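Anti-h(o) lectin I (PDB 1FX5) binds L-fucose as a calcium- and manganese-containing legume lectin that recognises the H(O) blood group. Local coordinates at residues A[3-8]-A[232-237]; A[156-161]-A[192-197]. All coordinates share one frame; numbering follows the deposited sequence.

Contact 1 (A[3-8]-A[232-237]); sequences DLSFKF and YFTSTF. Unlike the reference sequence in segment 232-237: T236 (reference Asn), F237 (reference Leu).
D3 OD2 is gripped by two donors at the start of the ladder: the hydroxyl OG1 of T236 donates to it over 2.7 Å, meeting its syn side 32° out of the carboxylate plane, and a water adds a second bond. The same water accepts from the backbone N of F237, tying the carboxylate to the chain just past the strand. T236 OG1 lies anti to its own backbone N (chi1 -177°), alongside the D3 side chain, and also bonds I238 N. Next come two antiparallel hydrogen-bonded pairs. L4 and S235 exchange backbone bonds, the shorter from S235 N to L4 O at 2.9 Å; F6 and F233 do likewise, with F6 N to F233 O at 3.0 Å. Between them, in the non-hydrogen-bonded pair S5-T234, S5 CA-H points to F233 O, a CA-H...O contact of 3.2 Å. On the sheet face of L4, F6, F233 and S235, F233 CB makes a CH-pi contact over one face of the F6 ring, 3.6 Å from CZ near the rim. The two rings are nearly parallel, 22° apart, but slid so far that they barely overlap. On the sheet face of S5, K7, Y232 and T234, K7 CB meets the Y232 ring at its edge. Strand 3-8 pairs antiparallel with a strand of the second subunit, so the sheet runs on across the interface, as in the canonical legume lectin dimer.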
loop_
_atom_site.group_PDB
_atom_site.type_symbol
_atom_site.label_atom_id
_atom_site.label_comp_id
_atom_site.label_asym_id
_atom_site.label_seq_id
_atom_site.Cartn_x
_atom_site.Cartn_y
_atom_site.Cartn_z
ATOM N N ASP A 3 3.685 -9.801 -2.687
ATOM C CA ASP A 3 3.726 -9.830 -1.230
ATOM C C ASP A 3 3.415 -8.436 -0.736
ATOM O O ASP A 3 3.853 -7.433 -1.339
ATOM C CB ASP A 3 5.115 -10.184 -0.698
ATOM C CG ASP A 3 5.474 -11.643 -0.871
ATOM O OD1 ASP A 3 6.675 -11.959 -0.795
ATOM O OD2 ASP A 3 4.582 -12.483 -1.058
ATOM N N LEU A 4 2.658 -8.379 0.356
ATOM C CA LEU A 4 2.275 -7.117 0.976
ATOM C C LEU A 4 2.089 -7.373 2.465
ATOM O O LEU A 4 1.494 -8.376 2.882
ATOM C CB LEU A 4 0.993 -6.529 0.378
ATOM C CG LEU A 4 0.598 -5.198 1.037
ATOM C CD1 LEU A 4 1.598 -4.139 0.629
ATOM C CD2 LEU A 4 -0.791 -4.751 0.622
ATOM N N SER A 5 2.554 -6.429 3.263
ATOM C CA SER A 5 2.460 -6.532 4.695
ATOM C C SER A 5 2.561 -5.129 5.298
ATOM O O SER A 5 3.367 -4.298 4.847
ATOM C CB SER A 5 3.617 -7.408 5.150
ATOM O OG SER A 5 3.579 -7.693 6.530
ATOM N N PHE A 6 1.704 -4.837 6.270
ATOM C CA PHE A 6 1.718 -3.540 6.931
ATOM C C PHE A 6 1.261 -3.731 8.360
ATOM O O PHE A 6 0.615 -4.749 8.678
ATOM C CB PHE A 6 0.841 -2.489 6.200
ATOM C CG PHE A 6 -0.603 -2.884 6.020
ATOM C CD1 PHE A 6 -1.509 -2.818 7.092
ATOM C CD2 PHE A 6 -1.085 -3.221 4.768
ATOM C CE1 PHE A 6 -2.874 -3.067 6.912
ATOM C CE2 PHE A 6 -2.430 -3.466 4.586
ATOM C CZ PHE A 6 -3.330 -3.384 5.660
ATOM N N LYS A 7 1.635 -2.797 9.231
ATOM C CA LYS A 7 1.253 -2.862 10.640
ATOM C C LYS A 7 1.000 -1.468 11.176
ATOM O O LYS A 7 1.813 -0.549 10.965
ATOM C CB LYS A 7 2.338 -3.523 11.495
ATOM C CG LYS A 7 1.903 -3.736 12.941
ATOM C CD LYS A 7 3.067 -3.969 13.894
ATOM C CE LYS A 7 3.711 -5.333 13.715
ATOM N NZ LYS A 7 4.781 -5.561 14.747
ATOM N N PHE A 8 -0.149 -1.297 11.810
ATOM C CA PHE A 8 -0.534 -0.026 12.396
ATOM C C PHE A 8 -0.553 -0.325 13.901
ATOM O O PHE A 8 -1.366 -1.153 14.365
ATOM C CB PHE A 8 -1.967 0.370 12.005
ATOM C CG PHE A 8 -2.138 0.860 10.591
ATOM C CD1 PHE A 8 -2.065 2.219 10.299
ATOM C CD2 PHE A 8 -2.471 -0.026 9.569
ATOM C CE1 PHE A 8 -2.325 2.691 9.011
ATOM C CE2 PHE A 8 -2.730 0.441 8.278
ATOM C CZ PHE A 8 -2.657 1.807 8.001
ATOM N N TYR A 232 -2.817 -5.554 11.806
ATOM C CA TYR A 232 -1.674 -6.166 11.151
ATOM C C TYR A 232 -2.246 -7.001 9.999
ATOM O O TYR A 232 -3.254 -7.706 10.197
ATOM C CB TYR A 232 -0.906 -7.051 12.134
ATOM C CG TYR A 232 0.044 -8.003 11.453
ATOM C CD1 TYR A 232 1.310 -7.586 11.048
ATOM C CD2 TYR A 232 -0.328 -9.326 11.205
ATOM C CE1 TYR A 232 2.187 -8.463 10.420
ATOM C CE2 TYR A 232 0.538 -10.221 10.572
ATOM C CZ TYR A 232 1.795 -9.783 10.182
ATOM O OH TYR A 232 2.665 -10.666 9.562
ATOM N N PHE A 233 -1.599 -6.951 8.825
ATOM C CA PHE A 233 -2.055 -7.702 7.654
ATOM C C PHE A 233 -0.909 -8.137 6.768
ATOM O O PHE A 233 -0.002 -7.347 6.489
ATOM C CB PHE A 233 -2.984 -6.826 6.801
ATOM C CG PHE A 233 -3.469 -7.492 5.537
ATOM C CD1 PHE A 233 -4.657 -8.212 5.529
ATOM C CD2 PHE A 233 -2.732 -7.406 4.351
ATOM C CE1 PHE A 233 -5.115 -8.845 4.359
ATOM C CE2 PHE A 233 -3.178 -8.031 3.179
ATOM C CZ PHE A 233 -4.374 -8.755 3.186
ATOM N N THR A 234 -0.986 -9.364 6.261
ATOM C CA THR A 234 0.043 -9.885 5.388
ATOM C C THR A 234 -0.522 -10.917 4.406
ATOM O O THR A 234 -1.335 -11.784 4.794
ATOM C CB THR A 234 1.236 -10.471 6.199
ATOM O OG1 THR A 234 2.140 -11.147 5.322
ATOM C CG2 THR A 234 0.764 -11.474 7.174
ATOM N N SER A 235 -0.191 -10.756 3.120
ATOM C CA SER A 235 -0.650 -11.684 2.082
ATOM C C SER A 235 0.552 -12.075 1.253
ATOM O O SER A 235 1.498 -11.273 1.066
ATOM C CB SER A 235 -1.725 -11.095 1.177
ATOM O OG SER A 235 -1.249 -9.954 0.495
ATOM N N THR A 236 0.493 -13.292 0.722
ATOM C CA THR A 236 1.572 -13.815 -0.095
ATOM C C THR A 236 1.062 -14.970 -0.969
ATOM O O THR A 236 0.051 -15.616 -0.646
ATOM C CB THR A 236 2.706 -14.352 0.819
ATOM O OG1 THR A 236 3.802 -14.806 0.024
ATOM C CG2 THR A 236 2.223 -15.535 1.638
ATOM N N PHE A 237 1.724 -15.168 -2.110
ATOM C CA PHE A 237 1.382 -16.242 -3.044
ATOM C C PHE A 237 2.376 -17.386 -2.764
ATOM O O PHE A 237 2.135 -18.553 -3.082
ATOM C CB PHE A 237 1.579 -15.793 -4.484
ATOM C CG PHE A 237 0.449 -15.007 -5.039
ATOM C CD1 PHE A 237 -0.626 -15.647 -5.627
ATOM C CD2 PHE A 237 0.479 -13.637 -5.027
ATOM C CE1 PHE A 237 -1.644 -14.922 -6.213
ATOM C CE2 PHE A 237 -0.531 -12.909 -5.605
ATOM C CZ PHE A 237 -1.597 -13.548 -6.198
HETATM O O HOH W 1 4.358 -14.030 -3.344
#

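Contact 2 (A[156-161]-A[192-197])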
loop_
_atom_site.group_PDB
_atom_site.type_symbol
_atom_site.label_atom_id
_atom_site.label_comp_id
_atom_site.label_asym_id
_atom_site.label_seq_id
_atom_site.Cartn_x
_atom_site.Cartn_y
_atom_site.Cartn_z
ATOM N N GLU A 156 -21.566 -18.918 14.347
ATOM C CA GLU A 156 -21.426 -19.513 15.676
ATOM C C GLU A 156 -21.906 -18.508 16.717
ATOM O O GLU A 156 -21.696 -17.288 16.572
ATOM C CB GLU A 156 -19.974 -19.917 15.986
ATOM C CG GLU A 156 -19.345 -20.955 15.017
ATOM C CD GLU A 156 -19.849 -22.399 15.200
ATOM O OE1 GLU A 156 -20.342 -22.753 16.294
ATOM O OE2 GLU A 156 -19.739 -23.193 14.242
ATOM N N ARG A 157 -22.522 -19.020 17.773
ATOM C CA ARG A 157 -23.039 -18.185 18.866
ATOM C C ARG A 157 -21.940 -17.375 19.548
ATOM O O ARG A 157 -20.920 -17.929 19.920
ATOM C CB ARG A 157 -23.720 -19.058 19.922
ATOM C CG ARG A 157 -24.476 -18.258 20.939
ATOM C CD ARG A 157 -25.367 -19.177 21.730
ATOM N NE ARG A 157 -26.375 -18.441 22.486
ATOM C CZ ARG A 157 -27.590 -18.917 22.759
ATOM N NH1 ARG A 157 -27.956 -20.131 22.337
ATOM N NH2 ARG A 157 -28.439 -18.176 23.464
ATOM N N TRP A 158 -22.221 -16.104 19.831
ATOM C CA TRP A 158 -21.269 -15.203 20.473
ATOM C C TRP A 158 -21.893 -14.411 21.628
ATOM O O TRP A 158 -22.900 -13.731 21.445
ATOM C CB TRP A 158 -20.736 -14.212 19.405
ATOM C CG TRP A 158 -19.890 -12.998 19.906
ATOM C CD1 TRP A 158 -18.923 -13.000 20.886
ATOM C CD2 TRP A 158 -19.908 -11.651 19.379
ATOM N NE1 TRP A 158 -18.339 -11.753 20.992
ATOM C CE2 TRP A 158 -18.929 -10.910 20.084
ATOM C CE3 TRP A 158 -20.654 -11.018 18.379
ATOM C CZ2 TRP A 158 -18.678 -9.552 19.819
ATOM C CZ3 TRP A 158 -20.405 -9.678 18.115
ATOM C CH2 TRP A 158 -19.423 -8.952 18.834
ATOM N N ASN A 159 -21.325 -14.514 22.825
ATOM C CA ASN A 159 -21.864 -13.769 23.963
ATOM C C ASN A 159 -21.056 -12.466 24.019
ATOM O O ASN A 159 -19.994 -12.404 24.650
ATOM C CB ASN A 159 -21.711 -14.564 25.252
ATOM C CG ASN A 159 -22.541 -15.839 25.243
ATOM O OD1 ASN A 159 -22.053 -16.906 25.592
ATOM N ND2 ASN A 159 -23.794 -15.739 24.806
ATOM N N LYS A 160 -21.559 -11.456 23.309
ATOM C CA LYS A 160 -20.938 -10.127 23.216
ATOM C C LYS A 160 -20.697 -9.414 24.556
ATOM O O LYS A 160 -21.497 -9.530 25.478
ATOM C CB LYS A 160 -21.763 -9.233 22.252
ATOM C CG LYS A 160 -23.259 -9.129 22.620
ATOM C CD LYS A 160 -24.021 -8.185 21.706
ATOM C CE LYS A 160 -25.358 -7.797 22.327
ATOM N NZ LYS A 160 -26.127 -6.834 21.501
ATOM N N ARG A 161 -19.604 -8.652 24.628
ATOM C CA ARG A 161 -19.221 -7.901 25.817
ATOM C C ARG A 161 -18.940 -6.475 25.353
ATOM O O ARG A 161 -18.406 -6.298 24.257
ATOM C CB ARG A 161 -17.946 -8.493 26.428
ATOM C CG ARG A 161 -18.088 -9.905 26.959
ATOM C CD ARG A 161 -16.824 -10.381 27.664
ATOM N NE ARG A 161 -16.983 -11.760 28.136
ATOM C CZ ARG A 161 -16.006 -12.553 28.568
ATOM N NH1 ARG A 161 -14.755 -12.130 28.611
ATOM N NH2 ARG A 161 -16.293 -13.800 28.935
ATOM N N THR A 192 -11.876 -16.593 27.084
ATOM C CA THR A 192 -13.054 -17.103 26.365
ATOM C C THR A 192 -12.713 -16.924 24.876
ATOM O O THR A 192 -12.402 -15.816 24.424
ATOM C CB THR A 192 -14.300 -16.265 26.668
ATOM O OG1 THR A 192 -14.750 -16.539 27.995
ATOM C CG2 THR A 192 -15.417 -16.555 25.668
ATOM N N SER A 193 -12.812 -18.000 24.111
ATOM C CA SER A 193 -12.498 -17.947 22.695
ATOM C C SER A 193 -13.555 -18.658 21.826
ATOM O O SER A 193 -14.181 -19.633 22.261
ATOM C CB SER A 193 -11.112 -18.579 22.519
ATOM O OG SER A 193 -10.679 -18.532 21.180
ATOM N N ILE A 194 -13.824 -18.126 20.635
ATOM C CA ILE A 194 -14.806 -18.743 19.737
ATOM C C ILE A 194 -14.273 -18.652 18.317
ATOM O O ILE A 194 -13.485 -17.745 18.001
ATOM C CB ILE A 194 -16.223 -18.063 19.754
ATOM C CG1 ILE A 194 -16.137 -16.631 19.288
ATOM C CG2 ILE A 194 -16.866 -18.089 21.147
ATOM C CD1 ILE A 194 -17.498 -16.048 19.079
ATOM N N SER A 195 -14.644 -19.605 17.469
ATOM C CA SER A 195 -14.180 -19.561 16.093
ATOM C C SER A 195 -15.208 -20.125 15.137
ATOM O O SER A 195 -16.081 -20.924 15.531
ATOM C CB SER A 195 -12.837 -20.257 15.924
ATOM O OG SER A 195 -12.909 -21.609 16.282
ATOM N N VAL A 196 -15.161 -19.617 13.911
ATOM C CA VAL A 196 -16.062 -20.034 12.856
ATOM C C VAL A 196 -15.176 -20.276 11.643
ATOM O O VAL A 196 -14.222 -19.510 11.385
ATOM C CB VAL A 196 -17.141 -18.976 12.581
ATOM C CG1 VAL A 196 -16.520 -17.680 12.048
ATOM C CG2 VAL A 196 -18.171 -19.553 11.638
ATOM N N THR A 197 -15.506 -21.322 10.888
ATOM C CA THR A 197 -14.737 -21.694 9.707
ATOM C C THR A 197 -15.584 -22.076 8.525
ATOM O O THR A 197 -16.719 -22.535 8.696
ATOM C CB THR A 197 -13.921 -22.994 10.021
ATOM O OG1 THR A 197 -13.056 -22.776 11.133
ATOM C CG2 THR A 197 -13.086 -23.412 8.872
HETATM O O HOH W 2 -17.371 -23.344 12.477
#
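I194 CD1 comes obliquely onto the W158 indole, approaching W158 CB and the ring atoms CG and CD1, while K160 CB lies over the centre of one face, 3.9 Å above the plane. The I194 methyl lies 3.7 Å from W158 CB and 3.8 Å from W158 CD1, and the two side chains cross at about a right angle. With chi1 at 62°, I194 CG1 sits between its backbone N and carbonyl carbon, and an extended chi2 of 170° carries CD1 on to the tryptophan. W158 NE1 hydrogen-bonds Y187 OH. Strand 154-157 pairs with 142-147 and strand 192-199 with 180-187, so the two segments meet through side chains at the edge of the legume lectin beta-sandwich, where one sheet faces the other. E156, W158, I194 and V196 all touch I143; W158 and I194 also touch L185. W158 also lies about 5 Å, side chain to side chain, from H142, a ligand of the manganese ion. Further along, E156 CG, set beside its backbone N by a chi1 of -60°, lies 3.8 Å from V196 CB and 3.3 Å from the backbone S195 O; the bend at chi2 then turns CD. E156 OE2 accepts a hydrogen bond from a water that in turn accepts from T197 N. At the far end the R161 guanidinium meets T192 obliquely, R161 NH2 standing 3.3 Å from T192 OG1. The charge of R161 has its salt bridge with D190 OD1, and D190 OD2 accepts from T192 N.

In the fold
Contacts 1 and 2 sit in one legume lectin domain with their centres about 25 Å apart and nearest atoms about 16 Å apart, so they do not touch. Contact 1 joins the two ends of the chain, and both segments of contact 2 fall in the sequence between them, only 31 residues apart at their closest ends. Strands 3-8, 224-236, 64-78, 168-175, 180-187 and 192-199 follow one another by antiparallel pairing, so 192-197 stands at the far end of the sheet that contact 1 borders. The roles differ: contact 1 carries that sheet into the second subunit, whereas contact 2 is reached by no other protein chain and lies near the manganese and calcium ions.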